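Local coordinates for protein RNA polymerase sigma factor (Bartonella quintana, PDB 5UXX) that probably acts as an extracytoplasmic-function sigma factor of the sigma-70 family, binding promoter DNA to direct transcription initiation by RNA polymerase, at residues Ala18-Ala21 with Phe22-Leu26; Ser55-Lys58 with Ala59-Phe62; Ile64-Asn67 with Glu68-Gln72; Gln104-Lys107 with Lys108-Met112. All coordinates share one frame; numbering follows the deposited sequence.

Contact 1: residues Ala18-Ala21 with Phe22-Leu26; sequences ALRA and FAISL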
ATOM      1  N   ALA A  18       5.523  -1.884  -6.325  1.00 30.45           N
ATOM      2  CA  ALA A  18       4.739  -2.405  -5.210  1.00 26.37           C
ATOM      3  C   ALA A  18       4.390  -1.286  -4.238  1.00 23.77           C
ATOM      4  O   ALA A  18       3.319  -1.288  -3.630  1.00 26.85           O
ATOM      5  CB  ALA A  18       5.495  -3.514  -4.497  1.00 19.38           C
ATOM      6  N   LEU A  19       5.309  -0.337  -4.092  1.00 24.46           N
ATOM      7  CA  LEU A  19       5.099   0.821  -3.234  1.00 24.88           C
ATOM      8  C   LEU A  19       3.922   1.658  -3.730  1.00 26.25           C
ATOM      9  O   LEU A  19       3.116   2.147  -2.939  1.00 27.83           O
ATOM     10  CB  LEU A  19       6.366   1.674  -3.172  1.00 25.51           C
ATOM     11  CG  LEU A  19       6.382   2.810  -2.150  1.00 31.25           C
ATOM     12  CD1 LEU A  19       6.352   2.253  -0.733  1.00 34.93           C
ATOM     13  CD2 LEU A  19       7.596   3.700  -2.356  1.00 29.55           C
ATOM     14  N   ARG A  20       3.834   1.817  -5.048  1.00 23.32           N
ATOM     15  CA  ARG A  20       2.741   2.561  -5.662  1.00 26.53           C
ATOM     16  C   ARG A  20       1.410   1.834  -5.491  1.00 28.33           C
ATOM     17  O   ARG A  20       0.382   2.459  -5.224  1.00 27.91           O
ATOM     18  CB  ARG A  20       3.025   2.798  -7.147  1.00 20.09           C
ATOM     19  CG  ARG A  20       1.887   3.471  -7.898  1.00 21.65           C
ATOM     20  CD  ARG A  20       2.257   3.726  -9.350  1.00 26.52           C
ATOM     21  NE  ARG A  20       1.106   4.137 -10.146  1.00 27.40           N
ATOM     22  CZ  ARG A  20       0.267   3.293 -10.737  1.00 33.46           C
ATOM     23  NH1 ARG A  20       0.451   1.985 -10.627  1.00 33.15           N
ATOM     24  NH2 ARG A  20      -0.756   3.757 -11.442  1.00 28.85           N
ATOM     25  N   ALA A  21       1.436   0.514  -5.649  1.00 19.78           N
ATOM     26  CA  ALA A  21       0.241  -0.307  -5.480  1.00 20.90           C
ATOM     27  C   ALA A  21      -0.273  -0.230  -4.047  1.00 24.10           C
ATOM     28  O   ALA A  21      -1.480  -0.257  -3.806  1.00 23.52           O
ATOM     29  CB  ALA A  21       0.528  -1.751  -5.863  1.00 21.54           C
ATOM     30  N   PHE A  22       0.656  -0.139  -3.102  1.00 23.59           N
ATOM     31  CA  PHE A  22       0.317  -0.013  -1.691  1.00 26.03           C
ATOM     32  C   PHE A  22      -0.387   1.310  -1.418  1.00 28.43           C
ATOM     33  O   PHE A  22      -1.364   1.361  -0.671  1.00 33.74           O
ATOM     34  CB  PHE A  22       1.575  -0.135  -0.828  1.00 19.57           C
ATOM     35  CG  PHE A  22       1.310  -0.073   0.649  1.00 20.59           C
ATOM     36  CD1 PHE A  22       0.405  -0.938   1.243  1.00 23.56           C
ATOM     37  CD2 PHE A  22       1.980   0.840   1.448  1.00 22.22           C
ATOM     38  CE1 PHE A  22       0.163  -0.885   2.603  1.00 23.65           C
ATOM     39  CE2 PHE A  22       1.744   0.897   2.810  1.00 25.08           C
ATOM     40  CZ  PHE A  22       0.834   0.032   3.389  1.00 23.64           C
ATOM     41  N   ALA A  23       0.116   2.377  -2.031  1.00 26.76           N
ATOM     42  CA  ALA A  23      -0.455   3.707  -1.860  1.00 33.29           C
ATOM     43  C   ALA A  23      -1.873   3.782  -2.419  1.00 30.17           C
ATOM     44  O   ALA A  23      -2.763   4.362  -1.798  1.00 30.16           O
ATOM     45  CB  ALA A  23       0.428   4.750  -2.525  1.00 20.67           C
ATOM     46  N   ILE A  24      -2.075   3.194  -3.594  1.00 25.98           N
ATOM     47  CA  ILE A  24      -3.384   3.192  -4.237  1.00 28.40           C
ATOM     48  C   ILE A  24      -4.385   2.367  -3.428  1.00 29.99           C
ATOM     49  O   ILE A  24      -5.537   2.766  -3.256  1.00 32.72           O
ATOM     50  CB  ILE A  24      -3.294   2.650  -5.681  1.00 28.60           C
ATOM     51  CG1 ILE A  24      -2.567   3.658  -6.574  1.00 24.67           C
ATOM     52  CG2 ILE A  24      -4.677   2.356  -6.241  1.00 27.19           C
ATOM     53  CD1 ILE A  24      -2.205   3.123  -7.941  1.00 25.32           C
ATOM     54  N   SER A  25      -3.932   1.226  -2.919  1.00 24.82           N
ATOM     55  CA  SER A  25      -4.771   0.367  -2.088  1.00 32.10           C
ATOM     56  C   SER A  25      -5.166   1.063  -0.790  1.00 34.59           C
ATOM     57  O   SER A  25      -6.262   0.858  -0.268  1.00 36.65           O
ATOM     58  CB  SER A  25      -4.048  -0.946  -1.776  1.00 25.98           C
ATOM     59  OG  SER A  25      -3.690  -1.630  -2.963  1.00 30.73           O
ATOM     60  N   LEU A  26      -4.261   1.888  -0.276  1.00 34.15           N
ATOM     61  CA  LEU A  26      -4.445   2.545   1.012  1.00 33.36           C
ATOM     62  C   LEU A  26      -5.291   3.813   0.911  1.00 33.20           C
ATOM     63  O   LEU A  26      -6.031   4.151   1.835  1.00 36.18           O
ATOM     64  CB  LEU A  26      -3.082   2.883   1.620  1.00 34.82           C
ATOM     65  CG  LEU A  26      -2.842   2.538   3.089  1.00 39.78           C
ATOM     66  CD1 LEU A  26      -3.142   1.072   3.355  1.00 41.35           C
ATOM     67  CD2 LEU A  26      -1.410   2.873   3.479  1.00 35.21           C
TER
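S25 is tied to A21 by two bonds in this turn of helix 7-26. The carbonyl oxygen A21 O takes two donors: S25 N at 3.0 Å and S25 OG at 2.7 Å, which reach it from opposite faces of the carbonyl plane. The hydroxyl gets there by folding back beside its own backbone N (chi1 -58°), which tips OG toward the preceding turn. The remaining backbone bonds are ordinary i to i+4 links, from F22 N to A18 O, from A23 N to L19 O and from I24 N to R20 O.

A methyl-on-guanidinium packing contact joins R20 to I24. The R20 chain runs out extended, and the methyl I24 CD1 lies over the centre of one guanidinium face, 3.7 Å from R20 CZ. The hydrogen-bonding rim of the guanidinium remains turned to partners beyond the helix: R20 NE forms a salt bridge with E34, while NH2 meets an acidic side chain of another protein chain and NH1 bonds to the backbone of that chain.

On another side of the helix, F22 places CG anti to the backbone N (chi1 -178°), carrying its ring outward from this turn to meet I122 and L123 of helix 115-125.

Within this buried part of sigma-70 region 2, the chemistry implies a division of labour: S25 keeps its hydroxyl satisfied inside its own helix, whereas R20, flanked by an aliphatic methyl, spends its charge on links between helices and between proteins.

Contact 2: residues Ser55-Lys58 with Ala59-Phe62; sequences SNLK and AWLF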
ATOM      1  N   SER A  55      18.242  -5.556   7.181  1.00 38.99           N
ATOM      2  CA  SER A  55      16.817  -5.523   7.488  1.00 38.21           C
ATOM      3  C   SER A  55      15.981  -5.452   6.214  1.00 31.93           C
ATOM      4  O   SER A  55      16.520  -5.364   5.111  1.00 30.25           O
ATOM      5  CB  SER A  55      16.493  -4.339   8.402  1.00 40.65           C
ATOM      6  OG  SER A  55      16.807  -3.107   7.776  1.00 44.83           O
ATOM      7  N   ASN A  56      14.663  -5.496   6.373  1.00 29.13           N
ATOM      8  CA  ASN A  56      13.752  -5.483   5.236  1.00 26.76           C
ATOM      9  C   ASN A  56      13.573  -4.077   4.676  1.00 33.73           C
ATOM     10  O   ASN A  56      12.965  -3.217   5.316  1.00 34.69           O
ATOM     11  CB  ASN A  56      12.396  -6.073   5.635  1.00 26.73           C
ATOM     12  CG  ASN A  56      11.541  -6.443   4.436  1.00 27.36           C
ATOM     13  OD1 ASN A  56      11.427  -5.682   3.475  1.00 25.15           O
ATOM     14  ND2 ASN A  56      10.936  -7.623   4.488  1.00 27.58           N
ATOM     15  N   LEU A  57      14.106  -3.847   3.480  1.00 26.52           N
ATOM     16  CA  LEU A  57      14.026  -2.537   2.846  1.00 27.57           C
ATOM     17  C   LEU A  57      12.599  -2.203   2.431  1.00 28.73           C
ATOM     18  O   LEU A  57      12.157  -1.061   2.561  1.00 28.32           O
ATOM     19  CB  LEU A  57      14.951  -2.472   1.630  1.00 25.27           C
ATOM     20  CG  LEU A  57      14.943  -1.147   0.865  1.00 26.46           C
ATOM     21  CD1 LEU A  57      15.436  -0.013   1.751  1.00 29.03           C
ATOM     22  CD2 LEU A  57      15.782  -1.251  -0.398  1.00 26.77           C
ATOM     23  N   LYS A  58      11.885  -3.206   1.931  1.00 30.36           N
ATOM     24  CA  LYS A  58      10.504  -3.023   1.503  1.00 28.80           C
ATOM     25  C   LYS A  58       9.632  -2.600   2.680  1.00 24.55           C
ATOM     26  O   LYS A  58       8.810  -1.695   2.560  1.00 27.54           O
ATOM     27  CB  LYS A  58       9.960  -4.306   0.871  1.00 35.63           C
ATOM     28  CG  LYS A  58       8.651  -4.126   0.119  1.00 41.75           C
ATOM     29  CD  LYS A  58       8.108  -5.459  -0.372  1.00 49.72           C
ATOM     30  CE  LYS A  58       9.130  -6.193  -1.226  1.00 58.72           C
ATOM     31  NZ  LYS A  58       8.688  -7.577  -1.557  1.00 62.41           N
ATOM     32  N   ALA A  59       9.826  -3.254   3.821  1.00 19.99           N
ATOM     33  CA  ALA A  59       9.085  -2.918   5.032  1.00 21.02           C
ATOM     34  C   ALA A  59       9.452  -1.522   5.524  1.00 24.40           C
ATOM     35  O   ALA A  59       8.605  -0.792   6.042  1.00 25.13           O
ATOM     36  CB  ALA A  59       9.349  -3.949   6.118  1.00 22.02           C
ATOM     37  N   TRP A  60      10.720  -1.161   5.360  1.00 22.81           N
ATOM     38  CA  TRP A  60      11.205   0.160   5.742  1.00 24.35           C
ATOM     39  C   TRP A  60      10.534   1.242   4.900  1.00 25.72           C
ATOM     40  O   TRP A  60      10.119   2.280   5.416  1.00 29.70           O
ATOM     41  CB  TRP A  60      12.726   0.231   5.590  1.00 18.55           C
ATOM     42  CG  TRP A  60      13.337   1.509   6.078  1.00 24.26           C
ATOM     43  CD1 TRP A  60      13.528   1.881   7.377  1.00 25.42           C
ATOM     44  CD2 TRP A  60      13.847   2.582   5.275  1.00 28.45           C
ATOM     45  NE1 TRP A  60      14.121   3.119   7.433  1.00 29.28           N
ATOM     46  CE2 TRP A  60      14.328   3.571   6.157  1.00 30.76           C
ATOM     47  CE3 TRP A  60      13.943   2.802   3.898  1.00 25.88           C
ATOM     48  CZ2 TRP A  60      14.894   4.762   5.706  1.00 30.53           C
ATOM     49  CZ3 TRP A  60      14.506   3.985   3.452  1.00 27.41           C
ATOM     50  CH2 TRP A  60      14.974   4.950   4.354  1.00 29.42           C
ATOM     51  N   LEU A  61      10.427   0.984   3.600  1.00 24.51           N
ATOM     52  CA  LEU A  61       9.819   1.927   2.668  1.00 22.83           C
ATOM     53  C   LEU A  61       8.312   2.036   2.882  1.00 25.11           C
ATOM     54  O   LEU A  61       7.753   3.133   2.860  1.00 27.78           O
ATOM     55  CB  LEU A  61      10.115   1.512   1.226  1.00 25.21           C
ATOM     56  CG  LEU A  61      11.576   1.652   0.790  1.00 30.89           C
ATOM     57  CD1 LEU A  61      11.807   0.995  -0.560  1.00 32.91           C
ATOM     58  CD2 LEU A  61      11.977   3.115   0.748  1.00 29.89           C
ATOM     59  N   PHE A  62       7.661   0.894   3.086  1.00 21.66           N
ATOM     60  CA  PHE A  62       6.221   0.858   3.316  1.00 17.89           C
ATOM     61  C   PHE A  62       5.845   1.588   4.602  1.00 24.95           C
ATOM     62  O   PHE A  62       4.789   2.214   4.682  1.00 27.23           O
ATOM     63  CB  PHE A  62       5.719  -0.587   3.369  1.00 18.35           C
ATOM     64  CG  PHE A  62       5.393  -1.171   2.021  1.00 19.48           C
ATOM     65  CD1 PHE A  62       6.287  -1.074   0.966  1.00 14.29           C
ATOM     66  CD2 PHE A  62       4.189  -1.827   1.812  1.00 18.67           C
ATOM     67  CE1 PHE A  62       5.986  -1.614  -0.271  1.00 17.09           C
ATOM     68  CE2 PHE A  62       3.883  -2.370   0.576  1.00 15.92           C
ATOM     69  CZ  PHE A  62       4.781  -2.263  -0.465  1.00 17.63           C
TER
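N56 O, L57 O and K58 O accept in turn from W60 N, L61 N and F62 N, so the chain passes from a loop into the regular first turn of helix 57-81. N56 occupies the N-cap. Its side-chain oxygen OD1 accepts from A59 N at 2.9 Å, with a fairly straight N-H...O angle of 162°. The donor nevertheless stands above the amide carbonyl plane, 57° out of it. The same side chain packs on the methyl of A59, N56 CG to A59 CB measuring 3.7 Å. This capping bond gives an acceptor to an amide N-H at the helix start, where no preceding turn supplies one.

L57 serves two neighbours on the next turn. Its CD1 meets W60 CE3 at 3.8 Å, approaching the indole at a slant, and its CG lies 4.1 Å from L61 CD1. Setting CG anti to the backbone N (chi1 179°) brings CD1 to the indole and CG itself to the L61 methyl. K58 and F62 lie alongside one another and point the same way, the aliphatic K58 CG resting 3.7 Å from F62 CE1. The lysine chain then bends at its third torsion and leads away from the ring.

Around this helix start, W60 meets F51 edge-to-face and also touches A44 of helix 33-46, while F62 makes an edge-to-face contact with F129. L61 turns to L12 and V15 of helix 7-26, and N56 and A59 reach D133 and I137 of helix 131-138, placing the turn among three other helices.

Contact 3: residues Ile64-Asn67 with Glu68-Gln72; sequences ILRN and EFYSQ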
ATOM      1  N   ILE A  64       7.377   4.212   5.874  1.00 20.59           N
ATOM      2  CA  ILE A  64       7.428   5.642   5.591  1.00 21.77           C
ATOM      3  C   ILE A  64       6.157   6.113   4.886  1.00 26.63           C
ATOM      4  O   ILE A  64       5.576   7.134   5.257  1.00 24.45           O
ATOM      5  CB  ILE A  64       8.650   5.999   4.725  1.00 27.62           C
ATOM      6  CG1 ILE A  64       9.945   5.709   5.489  1.00 25.45           C
ATOM      7  CG2 ILE A  64       8.599   7.460   4.300  1.00 23.05           C
ATOM      8  CD1 ILE A  64      11.200   5.928   4.671  1.00 28.86           C
ATOM      9  N   LEU A  65       5.722   5.356   3.883  1.00 22.49           N
ATOM     10  CA  LEU A  65       4.519   5.701   3.132  1.00 25.92           C
ATOM     11  C   LEU A  65       3.278   5.612   4.013  1.00 30.23           C
ATOM     12  O   LEU A  65       2.423   6.496   3.979  1.00 36.24           O
ATOM     13  CB  LEU A  65       4.365   4.793   1.906  1.00 20.73           C
ATOM     14  CG  LEU A  65       3.306   5.200   0.875  1.00 22.09           C
ATOM     15  CD1 LEU A  65       3.778   4.883  -0.533  1.00 27.11           C
ATOM     16  CD2 LEU A  65       1.972   4.518   1.145  1.00 21.25           C
ATOM     17  N   ARG A  66       3.183   4.536   4.791  1.00 26.30           N
ATOM     18  CA  ARG A  66       2.063   4.346   5.706  1.00 26.59           C
ATOM     19  C   ARG A  66       1.917   5.508   6.684  1.00 30.83           C
ATOM     20  O   ARG A  66       0.821   6.031   6.882  1.00 30.46           O
ATOM     21  CB  ARG A  66       2.229   3.043   6.491  1.00 30.64           C
ATOM     22  CG  ARG A  66       1.423   3.016   7.777  1.00 39.81           C
ATOM     23  CD  ARG A  66       2.051   2.127   8.832  1.00 35.82           C
ATOM     24  NE  ARG A  66       1.581   2.479  10.171  1.00 43.47           N
ATOM     25  CZ  ARG A  66       0.483   1.987  10.735  1.00 49.12           C
ATOM     26  NH1 ARG A  66      -0.268   1.114  10.082  1.00 43.54           N
ATOM     27  NH2 ARG A  66       0.136   2.368  11.957  1.00 63.20           N
ATOM     28  N   ASN A  67       3.033   5.923   7.276  1.00 23.88           N
ATOM     29  CA  ASN A  67       3.007   6.965   8.292  1.00 33.29           C
ATOM     30  C   ASN A  67       2.715   8.330   7.689  1.00 31.81           C
ATOM     31  O   ASN A  67       2.045   9.159   8.303  1.00 38.00           O
ATOM     32  CB  ASN A  67       4.332   6.999   9.057  1.00 27.42           C
ATOM     33  CG  ASN A  67       4.479   5.833  10.015  1.00 37.31           C
ATOM     34  OD1 ASN A  67       3.490   5.309  10.530  1.00 36.53           O
ATOM     35  ND2 ASN A  67       5.717   5.419  10.262  1.00 31.94           N
ATOM     36  N   GLU A  68       3.218   8.558   6.481  1.00 25.77           N
ATOM     37  CA  GLU A  68       2.941   9.797   5.770  1.00 34.32           C
ATOM     38  C   GLU A  68       1.471   9.866   5.380  1.00 32.29           C
ATOM     39  O   GLU A  68       0.859  10.932   5.424  1.00 32.95           O
ATOM     40  CB  GLU A  68       3.831   9.923   4.530  1.00 35.33           C
ATOM     41  CG  GLU A  68       3.518  11.129   3.654  1.00 41.92           C
ATOM     42  CD  GLU A  68       3.747  12.456   4.361  1.00 48.41           C
ATOM     43  OE1 GLU A  68       4.488  12.484   5.366  1.00 50.25           O
ATOM     44  OE2 GLU A  68       3.179  13.473   3.910  1.00 51.42           O
ATOM     45  N   PHE A  69       0.902   8.719   5.020  1.00 24.43           N
ATOM     46  CA  PHE A  69      -0.499   8.648   4.620  1.00 31.79           C
ATOM     47  C   PHE A  69      -1.437   9.003   5.771  1.00 32.93           C
ATOM     48  O   PHE A  69      -2.351   9.809   5.605  1.00 35.54           O
ATOM     49  CB  PHE A  69      -0.837   7.254   4.088  1.00 25.27           C
ATOM     50  CG  PHE A  69      -2.311   6.997   3.964  1.00 30.43           C
ATOM     51  CD1 PHE A  69      -3.049   7.593   2.953  1.00 33.72           C
ATOM     52  CD2 PHE A  69      -2.962   6.160   4.857  1.00 27.69           C
ATOM     53  CE1 PHE A  69      -4.408   7.360   2.835  1.00 33.05           C
ATOM     54  CE2 PHE A  69      -4.320   5.923   4.745  1.00 31.57           C
ATOM     55  CZ  PHE A  69      -5.044   6.524   3.734  1.00 31.36           C
ATOM     56  N   TYR A  70      -1.209   8.398   6.932  1.00 34.66           N
ATOM     57  CA  TYR A  70      -2.046   8.661   8.098  1.00 39.57           C
ATOM     58  C   TYR A  70      -1.849  10.093   8.584  1.00 39.12           C
ATOM     59  O   TYR A  70      -2.758  10.694   9.158  1.00 40.77           O
ATOM     60  CB  TYR A  70      -1.743   7.665   9.221  1.00 30.24           C
ATOM     61  CG  TYR A  70      -2.258   6.270   8.945  1.00 37.78           C
ATOM     62  CD1 TYR A  70      -3.618   6.026   8.805  1.00 29.03           C
ATOM     63  CD2 TYR A  70      -1.385   5.197   8.826  1.00 31.33           C
ATOM     64  CE1 TYR A  70      -4.094   4.753   8.550  1.00 31.89           C
ATOM     65  CE2 TYR A  70      -1.851   3.920   8.572  1.00 28.95           C
ATOM     66  CZ  TYR A  70      -3.204   3.704   8.435  1.00 31.88           C
ATOM     67  OH  TYR A  70      -3.671   2.434   8.183  1.00 33.38           O
ATOM     68  N   SER A  71      -0.657  10.631   8.351  1.00 31.85           N
ATOM     69  CA  SER A  71      -0.365  12.023   8.672  1.00 38.81           C
ATOM     70  C   SER A  71      -1.218  12.959   7.817  1.00 35.99           C
ATOM     71  O   SER A  71      -1.732  13.966   8.305  1.00 36.95           O
ATOM     72  CB  SER A  71       1.121  12.324   8.475  1.00 40.25           C
ATOM     73  OG  SER A  71       1.392  13.701   8.663  1.00 44.57           O
ATOM     74  N   GLN A  72      -1.362  12.618   6.538  1.00 37.28           N
ATOM     75  CA  GLN A  72      -2.187  13.398   5.621  1.00 42.04           C
ATOM     76  C   GLN A  72      -3.658  13.337   6.017  1.00 44.61           C
ATOM     77  O   GLN A  72      -4.365  14.344   5.960  1.00 51.37           O
ATOM     78  CB  GLN A  72      -2.020  12.899   4.182  1.00 46.62           C
ATOM     79  CG  GLN A  72      -0.606  12.989   3.627  1.00 56.08           C
ATOM     80  CD  GLN A  72      -0.196  14.401   3.248  1.00 69.99           C
ATOM     81  OE1 GLN A  72      -0.912  15.366   3.517  1.00 76.49           O
ATOM     82  NE2 GLN A  72       0.966  14.525   2.618  1.00 75.40           N
TER
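I64 to S71 form unbroken alpha helix in the middle of helix 57-81, with E68 N, F69 N, Y70 N and S71 N bonding to the carbonyl oxygens of I64, L65, R66 and N67. The Y70 N to R66 O bond is 3.1 Å long and nearly straight, at 165°.

R66 and Y70 carry the side-chain contact. The aromatic carbon Y70 CE2 sits over one guanidinium face of R66, displaced toward the rim and 3.7 Å from R66 CZ, while R66 CG approaches Y70 CE2 to 3.5 Å. The two planes are 62° apart, which is far from a parallel stack. Y70 turns its ring back along the helix by setting CG beside the backbone N (chi1 -72°), and this also brings Y70 CD2 to 3.1 Å from R66 O. F69 CD2 lies over the centre of a face of the Y70 ring.

Helix 57-81 belongs to sigma-70 region 2, but both polar ends here are held from the region 4 side: E119 OE1, on helix 115-125, forms a salt bridge with R66 NH1 and a hydrogen bond with Y70 OH. One carboxylate oxygen thus fixes the arginine and the tyrosine together. Within the turn, R66 NE makes a weak 3.4 Å bond to N67 OD1. L65, on the buried side, packs against L36 and T40 of helix 33-46.

Contact 4: residues Gln104-Lys107 with Lys108-Met112; sequences QDFK and KALNM
The F106 ring meets L110 at a slant, F106 CE2 lying 3.7 Å from L110 CD1, and an aromatic ring of another protein chain comes against it with the planes about 30° apart. The amide of N111 is gripped in its own plane: K107 NZ donates along a lone pair of N111 OD1 at 3.1 Å, with a C=O...N angle of 138°. K107 bends at its second torsion (chi2 55°), which curls the chain toward the next turn and sets K107 CE 3.4 Å from N111 OD1.

These residues lie on helix 103-112, within sigma-70 region 4, a family of the helix-turn-helix clan. The K107 ammonium crosses to region 2, donating also to S25 O and S27 O. Three acceptor oxygens, with I24 O as a weak fourth, surround the buried ammonium and probably compensate for its lost hydration.

Backbone bonds from K108 N, A109 N, L110 N and N111 N to the oxygens of Q104 through K107 bind the turns. Q104 CG lies 4.1 Å from K108 CD, while the Q104 amide end bonds outside the helix, through NE2 to V91 O and OE1 to I93 N.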
ATOM      1  N   GLN A 104     -12.319  -1.677  -9.876  1.00 29.89           N
ATOM      2  CA  GLN A 104     -13.142  -0.637  -9.274  1.00 32.93           C
ATOM      3  C   GLN A 104     -13.974  -1.206  -8.129  1.00 33.09           C
ATOM      4  O   GLN A 104     -14.050  -0.617  -7.052  1.00 32.39           O
ATOM      5  CB  GLN A 104     -14.053  -0.000 -10.326  1.00 31.34           C
ATOM      6  CG  GLN A 104     -14.907   1.143  -9.806  1.00 37.76           C
ATOM      7  CD  GLN A 104     -14.239   2.493  -9.976  1.00 45.90           C
ATOM      8  OE1 GLN A 104     -13.045   2.576 -10.268  1.00 48.01           O
ATOM      9  NE2 GLN A 104     -15.007   3.562  -9.798  1.00 48.47           N
ATOM     10  N   ASP A 105     -14.581  -2.363  -8.370  1.00 31.97           N
ATOM     11  CA  ASP A 105     -15.421  -3.021  -7.374  1.00 31.88           C
ATOM     12  C   ASP A 105     -14.600  -3.509  -6.183  1.00 34.19           C
ATOM     13  O   ASP A 105     -15.023  -3.382  -5.034  1.00 32.16           O
ATOM     14  CB  ASP A 105     -16.177  -4.190  -8.010  1.00 37.14           C
ATOM     15  CG  ASP A 105     -17.121  -4.872  -7.039  1.00 46.68           C
ATOM     16  OD1 ASP A 105     -18.160  -4.270  -6.697  1.00 52.13           O
ATOM     17  OD2 ASP A 105     -16.824  -6.010  -6.621  1.00 49.26           O
ATOM     18  N   PHE A 106     -13.428  -4.073  -6.465  1.00 25.18           N
ATOM     19  CA  PHE A 106     -12.550  -4.586  -5.417  1.00 25.28           C
ATOM     20  C   PHE A 106     -12.062  -3.466  -4.502  1.00 27.48           C
ATOM     21  O   PHE A 106     -12.006  -3.630  -3.283  1.00 26.83           O
ATOM     22  CB  PHE A 106     -11.355  -5.320  -6.030  1.00 22.78           C
ATOM     23  CG  PHE A 106     -10.564  -6.127  -5.035  1.00 20.36           C
ATOM     24  CD1 PHE A 106     -10.904  -7.442  -4.764  1.00 23.54           C
ATOM     25  CD2 PHE A 106      -9.485  -5.569  -4.369  1.00 24.67           C
ATOM     26  CE1 PHE A 106     -10.181  -8.186  -3.850  1.00 23.29           C
ATOM     27  CE2 PHE A 106      -8.757  -6.309  -3.453  1.00 23.01           C
ATOM     28  CZ  PHE A 106      -9.107  -7.618  -3.194  1.00 24.10           C
ATOM     29  N   LYS A 107     -11.706  -2.332  -5.098  1.00 23.29           N
ATOM     30  CA  LYS A 107     -11.250  -1.173  -4.339  1.00 23.36           C
ATOM     31  C   LYS A 107     -12.368  -0.631  -3.455  1.00 30.29           C
ATOM     32  O   LYS A 107     -12.135  -0.251  -2.307  1.00 30.16           O
ATOM     33  CB  LYS A 107     -10.738  -0.083  -5.284  1.00 24.12           C
ATOM     34  CG  LYS A 107     -10.342   1.219  -4.602  1.00 27.32           C
ATOM     35  CD  LYS A 107      -9.318   0.999  -3.501  1.00 26.59           C
ATOM     36  CE  LYS A 107      -8.895   2.325  -2.883  1.00 27.09           C
ATOM     37  NZ  LYS A 107      -8.216   2.147  -1.570  1.00 25.34           N
ATOM     38  N   LYS A 108     -13.581  -0.600  -3.999  1.00 30.87           N
ATOM     39  CA  LYS A 108     -14.753  -0.175  -3.243  1.00 33.23           C
ATOM     40  C   LYS A 108     -14.999  -1.104  -2.057  1.00 33.30           C
ATOM     41  O   LYS A 108     -15.427  -0.664  -0.992  1.00 28.99           O
ATOM     42  CB  LYS A 108     -15.987  -0.124  -4.146  1.00 30.68           C
ATOM     43  CG  LYS A 108     -15.971   1.025  -5.143  1.00 41.63           C
ATOM     44  CD  LYS A 108     -16.993   0.825  -6.252  1.00 34.00           C
ATOM     45  CE  LYS A 108     -18.383   0.574  -5.695  1.00 36.13           C
ATOM     46  NZ  LYS A 108     -19.397   0.491  -6.781  1.00 38.62           N
ATOM     47  N   ALA A 109     -14.723  -2.390  -2.253  1.00 31.62           N
ATOM     48  CA  ALA A 109     -14.852  -3.375  -1.184  1.00 32.19           C
ATOM     49  C   ALA A 109     -13.806  -3.136  -0.097  1.00 27.45           C
ATOM     50  O   ALA A 109     -14.106  -3.222   1.095  1.00 28.10           O
ATOM     51  CB  ALA A 109     -14.727  -4.785  -1.744  1.00 31.68           C
ATOM     52  N   LEU A 110     -12.581  -2.841  -0.518  1.00 26.08           N
ATOM     53  CA  LEU A 110     -11.497  -2.514   0.406  1.00 25.34           C
ATOM     54  C   LEU A 110     -11.843  -1.301   1.262  1.00 35.60           C
ATOM     55  O   LEU A 110     -11.514  -1.251   2.448  1.00 34.46           O
ATOM     56  CB  LEU A 110     -10.200  -2.251  -0.359  1.00 24.48           C
ATOM     57  CG  LEU A 110      -9.475  -3.455  -0.959  1.00 25.05           C
ATOM     58  CD1 LEU A 110      -8.303  -2.994  -1.811  1.00 19.06           C
ATOM     59  CD2 LEU A 110      -9.005  -4.398   0.138  1.00 24.86           C
ATOM     60  N   ASN A 111     -12.506  -0.327   0.651  1.00 25.18           N
ATOM     61  CA  ASN A 111     -12.879   0.900   1.342  1.00 32.58           C
ATOM     62  C   ASN A 111     -14.007   0.689   2.352  1.00 34.80           C
ATOM     63  O   ASN A 111     -14.217   1.517   3.237  1.00 29.84           O
ATOM     64  CB  ASN A 111     -13.279   1.971   0.326  1.00 28.25           C
ATOM     65  CG  ASN A 111     -12.085   2.555  -0.405  1.00 37.30           C
ATOM     66  OD1 ASN A 111     -10.945   2.142  -0.187  1.00 25.73           O
ATOM     67  ND2 ASN A 111     -12.340   3.524  -1.276  1.00 28.90           N
HETATM   68  N   MSE A 112     -14.728  -0.419   2.214  1.00 33.34           N
HETATM   69  CA  MSE A 112     -15.781  -0.769   3.163  1.00 32.67           C
HETATM   70  C   MSE A 112     -15.180  -1.249   4.479  1.00 31.45           C
HETATM   71  O   MSE A 112     -15.825  -1.200   5.525  1.00 38.01           O
HETATM   72  CB  MSE A 112     -16.698  -1.848   2.584  1.00 34.79           C
HETATM   73  CG  MSE A 112     -17.498  -1.410   1.371  1.00 34.72           C
HETATM   74 SE   MSE A 112     -18.887  -0.123   1.819  1.00 67.93          SE
HETATM   75  CE  MSE A 112     -19.980  -1.248   2.979  1.00 55.65           C
TER
HETATM   76  O   HOH W   1     -19.222  -2.257  -7.511  1.00 51.35           O

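In the fold
From the N terminus the contacts follow in series, contact 1 on helix 7-26, contacts 2 and 3 on helix 57-81 and contact 4 on helix 103-112. Each is a continuous local stretch with no residues between its segments, so none closes a loop, and none nest or cross. Contact 1 is the junction: F22 stacks on the F62 ring of contact 2, L19, F22 and A23 pack on L65 of contact 3, and the carbonyl of S25 meets contact 4. Contacts 2 and 4 lie on opposite sides of the chain's centre, their centres about 26 Å apart. Contacts 1 to 3 knit region 2 together and also meet region 4, to which contact 4 adds a further tie.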